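Local coordinates for protein tyrosine--tRNA ligase, mitochondrial (Coccidioides posadasii, PDB 5IJX) that binds tyrosine and, as a class I aminoacyl-tRNA synthetase, probably uses ATP to attach it to mitochondrial tRNA(Tyr), at residues E28-R33 and L60-R65; Q35-F40 and H96-V101. All coordinates share one frame; numbering follows the deposited sequence.

How the contacts relate
The last turn of helix 7-31 and the residues just after it form one side of contact 1; residues 35-40, which start helix 37-43, follow at once and form one side of contact 2. Past strand 49-51, the end of helix 54-63 returns to residues 28-33 and closes contact 1. After strand 67-72 and helix 84-95, the turn into strand 99-104 closes contact 2. The loops cross rather than nest, touching through Ile61 on Phe37. Contact 1 joins helix 7-31 to helix 54-63, which leads into strand 67-72; contact 2 joins helix 37-43 to the beta-alpha-beta unit of the Rossmann-type catalytic part, the C-terminal region being absent from this truncated chain.

Contact 1 (E28-R33 and L60-R65)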
loop_
_atom_site.group_PDB
_atom_site.type_symbol
_atom_site.label_atom_id
_atom_site.label_comp_id
_atom_site.label_asym_id
_atom_site.label_seq_id
_atom_site.Cartn_x
_atom_site.Cartn_y
_atom_site.Cartn_z
ATOM N N GLU A 28 35.300 -27.399 -10.534
ATOM C CA GLU A 28 36.519 -27.103 -9.787
ATOM C C GLU A 28 36.224 -26.951 -8.299
ATOM O O GLU A 28 36.792 -27.659 -7.461
ATOM C CB GLU A 28 37.173 -25.831 -10.327
ATOM C CG GLU A 28 37.680 -25.933 -11.751
ATOM C CD GLU A 28 39.001 -25.216 -11.943
ATOM O OE1 GLU A 28 39.276 -24.262 -11.183
ATOM O OE2 GLU A 28 39.772 -25.609 -12.844
ATOM N N ILE A 29 35.327 -26.025 -7.959
ATOM C CA ILE A 29 35.054 -25.724 -6.555
ATOM C C ILE A 29 34.505 -26.952 -5.840
ATOM O O ILE A 29 35.029 -27.374 -4.802
ATOM C CB ILE A 29 34.091 -24.526 -6.453
ATOM C CG1 ILE A 29 34.815 -23.242 -6.872
ATOM C CG2 ILE A 29 33.534 -24.393 -5.043
ATOM C CD1 ILE A 29 33.902 -22.054 -7.083
ATOM N N GLU A 30 33.435 -27.543 -6.381
ATOM C CA GLU A 30 32.752 -28.634 -5.693
ATOM C C GLU A 30 33.610 -29.888 -5.588
ATOM O O GLU A 30 33.369 -30.712 -4.699
ATOM C CB GLU A 30 31.432 -28.954 -6.398
ATOM C CG GLU A 30 30.382 -27.866 -6.227
ATOM C CD GLU A 30 29.027 -28.254 -6.785
ATOM O OE1 GLU A 30 28.974 -29.111 -7.692
ATOM O OE2 GLU A 30 28.011 -27.701 -6.312
ATOM N N ALA A 31 34.594 -30.059 -6.467
ATOM C CA ALA A 31 35.549 -31.146 -6.304
ATOM C C ALA A 31 36.669 -30.794 -5.335
ATOM O O ALA A 31 37.406 -31.693 -4.914
ATOM C CB ALA A 31 36.139 -31.543 -7.660
ATOM N N GLY A 32 36.813 -29.517 -4.973
ATOM C CA GLY A 32 37.737 -29.085 -3.947
ATOM C C GLY A 32 38.888 -28.236 -4.443
ATOM O O GLY A 32 39.540 -27.571 -3.628
ATOM N N ARG A 33 39.151 -28.224 -5.752
ATOM C CA ARG A 33 40.369 -27.592 -6.248
ATOM C C ARG A 33 40.336 -26.074 -6.097
ATOM O O ARG A 33 41.394 -25.449 -5.972
ATOM C CB ARG A 33 40.606 -27.986 -7.708
ATOM C CG ARG A 33 40.927 -29.470 -7.893
ATOM C CD ARG A 33 41.482 -29.797 -9.276
ATOM N NE ARG A 33 40.498 -29.616 -10.342
ATOM C CZ ARG A 33 40.509 -28.634 -11.241
ATOM N NH1 ARG A 33 41.460 -27.708 -11.237
ATOM N NH2 ARG A 33 39.559 -28.582 -12.163
ATOM N N LEU A 60 24.263 -22.423 -3.918
ATOM C CA LEU A 60 23.659 -21.561 -4.928
ATOM C C LEU A 60 24.727 -20.814 -5.715
ATOM O O LEU A 60 24.781 -20.892 -6.947
ATOM C CB LEU A 60 22.699 -20.575 -4.261
ATOM C CG LEU A 60 22.111 -19.493 -5.173
ATOM C CD1 LEU A 60 21.133 -20.097 -6.170
ATOM C CD2 LEU A 60 21.442 -18.410 -4.350
ATOM N N ILE A 61 25.584 -20.073 -5.011
ATOM C CA ILE A 61 26.582 -19.249 -5.684
ATOM C C ILE A 61 27.510 -20.120 -6.519
ATOM O O ILE A 61 27.886 -19.757 -7.640
ATOM C CB ILE A 61 27.361 -18.411 -4.653
ATOM C CG1 ILE A 61 26.394 -17.533 -3.850
ATOM C CG2 ILE A 61 28.411 -17.556 -5.347
ATOM C CD1 ILE A 61 27.049 -16.730 -2.741
ATOM N N THR A 62 27.892 -21.283 -5.990
ATOM C CA THR A 62 28.802 -22.157 -6.725
ATOM C C THR A 62 28.156 -22.679 -8.005
ATOM O O THR A 62 28.813 -22.766 -9.050
ATOM C CB THR A 62 29.241 -23.316 -5.831
ATOM O OG1 THR A 62 29.928 -22.800 -4.684
ATOM C CG2 THR A 62 30.164 -24.260 -6.581
ATOM N N ARG A 63 26.871 -23.025 -7.947
ATOM C CA ARG A 63 26.185 -23.647 -9.071
ATOM C C ARG A 63 25.536 -22.651 -10.027
ATOM O O ARG A 63 25.117 -23.053 -11.118
ATOM C CB ARG A 63 25.093 -24.599 -8.569
ATOM C CG ARG A 63 25.577 -25.947 -8.069
ATOM C CD ARG A 63 24.554 -27.020 -8.414
ATOM N NE ARG A 63 24.684 -28.218 -7.589
ATOM C CZ ARG A 63 23.685 -29.056 -7.324
ATOM N NH1 ARG A 63 22.469 -28.827 -7.805
ATOM N NH2 ARG A 63 23.898 -30.122 -6.566
ATOM N N LYS A 64 25.433 -21.377 -9.659
ATOM C CA LYS A 64 24.582 -20.457 -10.403
ATOM C C LYS A 64 25.172 -19.056 -10.373
ATOM O O LYS A 64 25.560 -18.565 -9.310
ATOM C CB LYS A 64 23.168 -20.455 -9.814
ATOM C CG LYS A 64 22.128 -19.763 -10.664
ATOM C CD LYS A 64 20.746 -19.972 -10.070
ATOM C CE LYS A 64 19.653 -19.442 -10.979
ATOM N NZ LYS A 64 18.298 -19.790 -10.467
ATOM N N ARG A 65 25.228 -18.418 -11.545
ATOM C CA ARG A 65 25.724 -17.046 -11.673
ATOM C C ARG A 65 24.606 -16.094 -11.251
ATOM O O ARG A 65 23.915 -15.483 -12.070
ATOM C CB ARG A 65 26.185 -16.778 -13.100
ATOM C CG ARG A 65 27.004 -15.505 -13.273
ATOM C CD ARG A 65 27.257 -15.204 -14.746
ATOM N NE ARG A 65 28.107 -16.208 -15.388
ATOM C CZ ARG A 65 29.423 -16.096 -15.558
ATOM N NH1 ARG A 65 30.074 -15.018 -15.136
ATOM N NH2 ARG A 65 30.097 -17.068 -16.158
#
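Glu30 OE2 supplies the one polar interaction across this contact, reaching Arg63 of the neighbouring helix. It lies 3.6 Å from Arg63 NE, a long salt bridge, and touches the aliphatic part of the same side chain at Arg63 CG, 3.5 Å off. The oxygen comes in at the edge of the guanidinium, near its plane, whereas the carboxylate as a whole is turned 79° from that plane. The two side chains cross at about a right angle, the Glu30 chain extended beyond CG and that of Arg63 bent at chi2 (-145°). Both residues are exposed, so solvent probably weakens the attraction.

Beside the charged pair the contact is apolar and centres on buried Thr62. Its methyl CG2 is 3.6 Å from Glu30 CG and 3.7 Å from Ile29 CG2. Ile29 and Thr62 meet tip to tip, and each presents the branch that stands anti to its own backbone nitrogen. With chi1 at -61°, the Thr62 hydroxyl instead lies beside the backbone N, where OG1 bonds back to Asp58 O, one turn earlier in the helix. The polar branch is thus satisfied within its helix while the methyl faces the other one, a compact example of how a helical threonine can serve as an apolar contact residue.

A second acid-base pair finishes the first helix: Glu28 OE2 receives Arg33 NH2 at 3.1 Å from above the carboxylate plane, with a weak second bond from Arg33 NH1 to the same oxygen, bridging the Schellman turn at Gly32. Contact 1 therefore joins the C-terminal turns of helices 7-31 and 54-63. Farther back on helix 7-31, Trp22 NE1 makes a weak bond to Ile61 O and Ala18 O accepts from Arg65 NH2, extending the junction toward strand 67-72 of the central sheet.

Contact 2 (Q35-F40 and H96-V101); sequences QSFLSF and HGLKAV
Aromatic packing between Phe37 and His96 dominates this contact. Phe37 CE1 sits over one face of the imidazole, offset toward its rim and 3.7 Å from His96 CG; the ring planes are inclined at 58° with centroids 5.1 Å apart, an oblique pairing. Phe40, one turn further along helix 37-43, adds a looser oblique contact, its ring centroid 5.8 Å from that of His96. The cluster extends to Trp92, which meets the Phe40 ring edge-to-face, and to Phe156, whose ring meets that of His96.

A CH-pi contact complements the rings. Leu98 CD1 lies over one face of Phe37, 4.1 Å from the centroid and 16° off the ring normal. Phe37 can reach both partners because its chi1 of -176° swings the ring away from the backbone nitrogen, toward the turn that carries His96 and Leu98.

Polar bonds serve the backbone on each side. Ser36 OG caps helix 37-43 by accepting from Ser39 N at 3.2 Å, and is itself tied to Asp58 OD1. Across the contact, Gly97 has positive phi and completes the Schellman motif that ends helix 84-95, just before strand 99-104 of the beta-alpha-beta crossover.

No hydrogen bond spans the two segments. Their association therefore probably depends on apolar burial and ring packing, with the imidazole acting toward Phe37 and Phe40 as a flat packing surface.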
loop_
_atom_site.group_PDB
_atom_site.type_symbol
_atom_site.label_atom_id
_atom_site.label_comp_id
_atom_site.label_asym_id
_atom_site.label_seq_id
_atom_site.Cartn_x
_atom_site.Cartn_y
_atom_site.Cartn_z
ATOM N N GLN A 35 38.368 -22.477 -4.227
ATOM C CA GLN A 35 37.603 -22.014 -3.079
ATOM C C GLN A 35 36.304 -21.359 -3.530
ATOM O O GLN A 35 36.286 -20.564 -4.475
ATOM C CB GLN A 35 38.418 -21.018 -2.252
ATOM C CG GLN A 35 37.735 -20.599 -0.955
ATOM C CD GLN A 35 38.526 -19.563 -0.177
ATOM O OE1 GLN A 35 39.152 -18.678 -0.759
ATOM N NE2 GLN A 35 38.502 -19.672 1.149
ATOM N N SER A 36 35.217 -21.693 -2.840
ATOM C CA SER A 36 33.925 -21.104 -3.150
ATOM C C SER A 36 33.928 -19.610 -2.833
ATOM O O SER A 36 34.780 -19.101 -2.101
ATOM C CB SER A 36 32.812 -21.800 -2.364
ATOM O OG SER A 36 32.842 -21.421 -0.998
ATOM N N PHE A 37 32.945 -18.906 -3.395
ATOM C CA PHE A 37 32.869 -17.462 -3.204
ATOM C C PHE A 37 32.477 -17.113 -1.773
ATOM O O PHE A 37 33.053 -16.198 -1.170
ATOM C CB PHE A 37 31.877 -16.861 -4.198
ATOM C CG PHE A 37 31.799 -15.363 -4.148
ATOM C CD1 PHE A 37 32.858 -14.586 -4.588
ATOM C CD2 PHE A 37 30.664 -14.731 -3.669
ATOM C CE1 PHE A 37 32.787 -13.207 -4.546
ATOM C CE2 PHE A 37 30.588 -13.351 -3.624
ATOM C CZ PHE A 37 31.650 -12.589 -4.062
ATOM N N LEU A 38 31.503 -17.831 -1.211
ATOM C CA LEU A 38 31.085 -17.563 0.162
ATOM C C LEU A 38 32.227 -17.814 1.138
ATOM O O LEU A 38 32.503 -16.989 2.016
ATOM C CB LEU A 38 29.871 -18.423 0.512
ATOM C CG LEU A 38 29.215 -18.141 1.862
ATOM C CD1 LEU A 38 28.666 -16.721 1.914
ATOM C CD2 LEU A 38 28.113 -19.152 2.132
ATOM N N SER A 39 32.904 -18.957 1.001
ATOM C CA SER A 39 34.070 -19.235 1.833
ATOM C C SER A 39 35.076 -18.093 1.763
ATOM O O SER A 39 35.641 -17.682 2.786
ATOM C CB SER A 39 34.718 -20.549 1.397
ATOM O OG SER A 39 35.874 -20.830 2.167
ATOM N N PHE A 40 35.307 -17.561 0.561
ATOM C CA PHE A 40 36.243 -16.453 0.406
ATOM C C PHE A 40 35.763 -15.223 1.167
ATOM O O PHE A 40 36.522 -14.624 1.939
ATOM C CB PHE A 40 36.431 -16.137 -1.078
ATOM C CG PHE A 40 37.285 -14.932 -1.336
ATOM C CD1 PHE A 40 38.645 -14.962 -1.081
ATOM C CD2 PHE A 40 36.728 -13.772 -1.843
ATOM C CE1 PHE A 40 39.431 -13.853 -1.320
ATOM C CE2 PHE A 40 37.509 -12.660 -2.086
ATOM C CZ PHE A 40 38.863 -12.700 -1.825
ATOM N N HIS A 96 34.004 -11.104 -9.673
ATOM C CA HIS A 96 33.977 -12.554 -9.789
ATOM C C HIS A 96 32.954 -13.034 -10.814
ATOM O O HIS A 96 32.655 -14.232 -10.863
ATOM C CB HIS A 96 33.711 -13.196 -8.422
ATOM C CG HIS A 96 34.939 -13.330 -7.573
ATOM N ND1 HIS A 96 35.561 -14.540 -7.347
ATOM C CD2 HIS A 96 35.666 -12.405 -6.901
ATOM C CE1 HIS A 96 36.616 -14.356 -6.572
ATOM N NE2 HIS A 96 36.702 -13.069 -6.289
ATOM N N GLY A 97 32.430 -12.134 -11.644
ATOM C CA GLY A 97 31.483 -12.503 -12.674
ATOM C C GLY A 97 30.044 -12.571 -12.224
ATOM O O GLY A 97 29.165 -12.832 -13.055
ATOM N N LEU A 98 29.774 -12.354 -10.942
ATOM C CA LEU A 98 28.413 -12.314 -10.435
ATOM C C LEU A 98 27.848 -10.910 -10.586
ATOM O O LEU A 98 28.588 -9.922 -10.598
ATOM C CB LEU A 98 28.375 -12.750 -8.970
ATOM C CG LEU A 98 28.686 -14.231 -8.749
ATOM C CD1 LEU A 98 29.244 -14.478 -7.359
ATOM C CD2 LEU A 98 27.437 -15.072 -8.978
ATOM N N LYS A 99 26.527 -10.829 -10.715
ATOM C CA LYS A 99 25.874 -9.545 -10.926
ATOM C C LYS A 99 25.833 -8.748 -9.630
ATOM O O LYS A 99 25.540 -9.286 -8.559
ATOM C CB LYS A 99 24.456 -9.742 -11.462
ATOM C CG LYS A 99 23.790 -8.438 -11.882
ATOM C CD LYS A 99 22.473 -8.669 -12.605
ATOM C CE LYS A 99 21.990 -7.393 -13.279
ATOM N NZ LYS A 99 20.673 -7.572 -13.952
ATOM N N ALA A 100 26.130 -7.455 -9.737
ATOM C CA ALA A 100 26.134 -6.547 -8.600
ATOM C C ALA A 100 25.200 -5.380 -8.883
ATOM O O ALA A 100 25.330 -4.707 -9.913
ATOM C CB ALA A 100 27.544 -6.034 -8.306
ATOM N N VAL A 101 24.265 -5.146 -7.966
ATOM C CA VAL A 101 23.268 -4.092 -8.093
ATOM C C VAL A 101 23.385 -3.180 -6.882
ATOM O O VAL A 101 23.127 -3.606 -5.750
ATOM C CB VAL A 101 21.846 -4.664 -8.206
ATOM C CG1 VAL A 101 20.810 -3.552 -8.121
ATOM C CG2 VAL A 101 21.684 -5.438 -9.504
#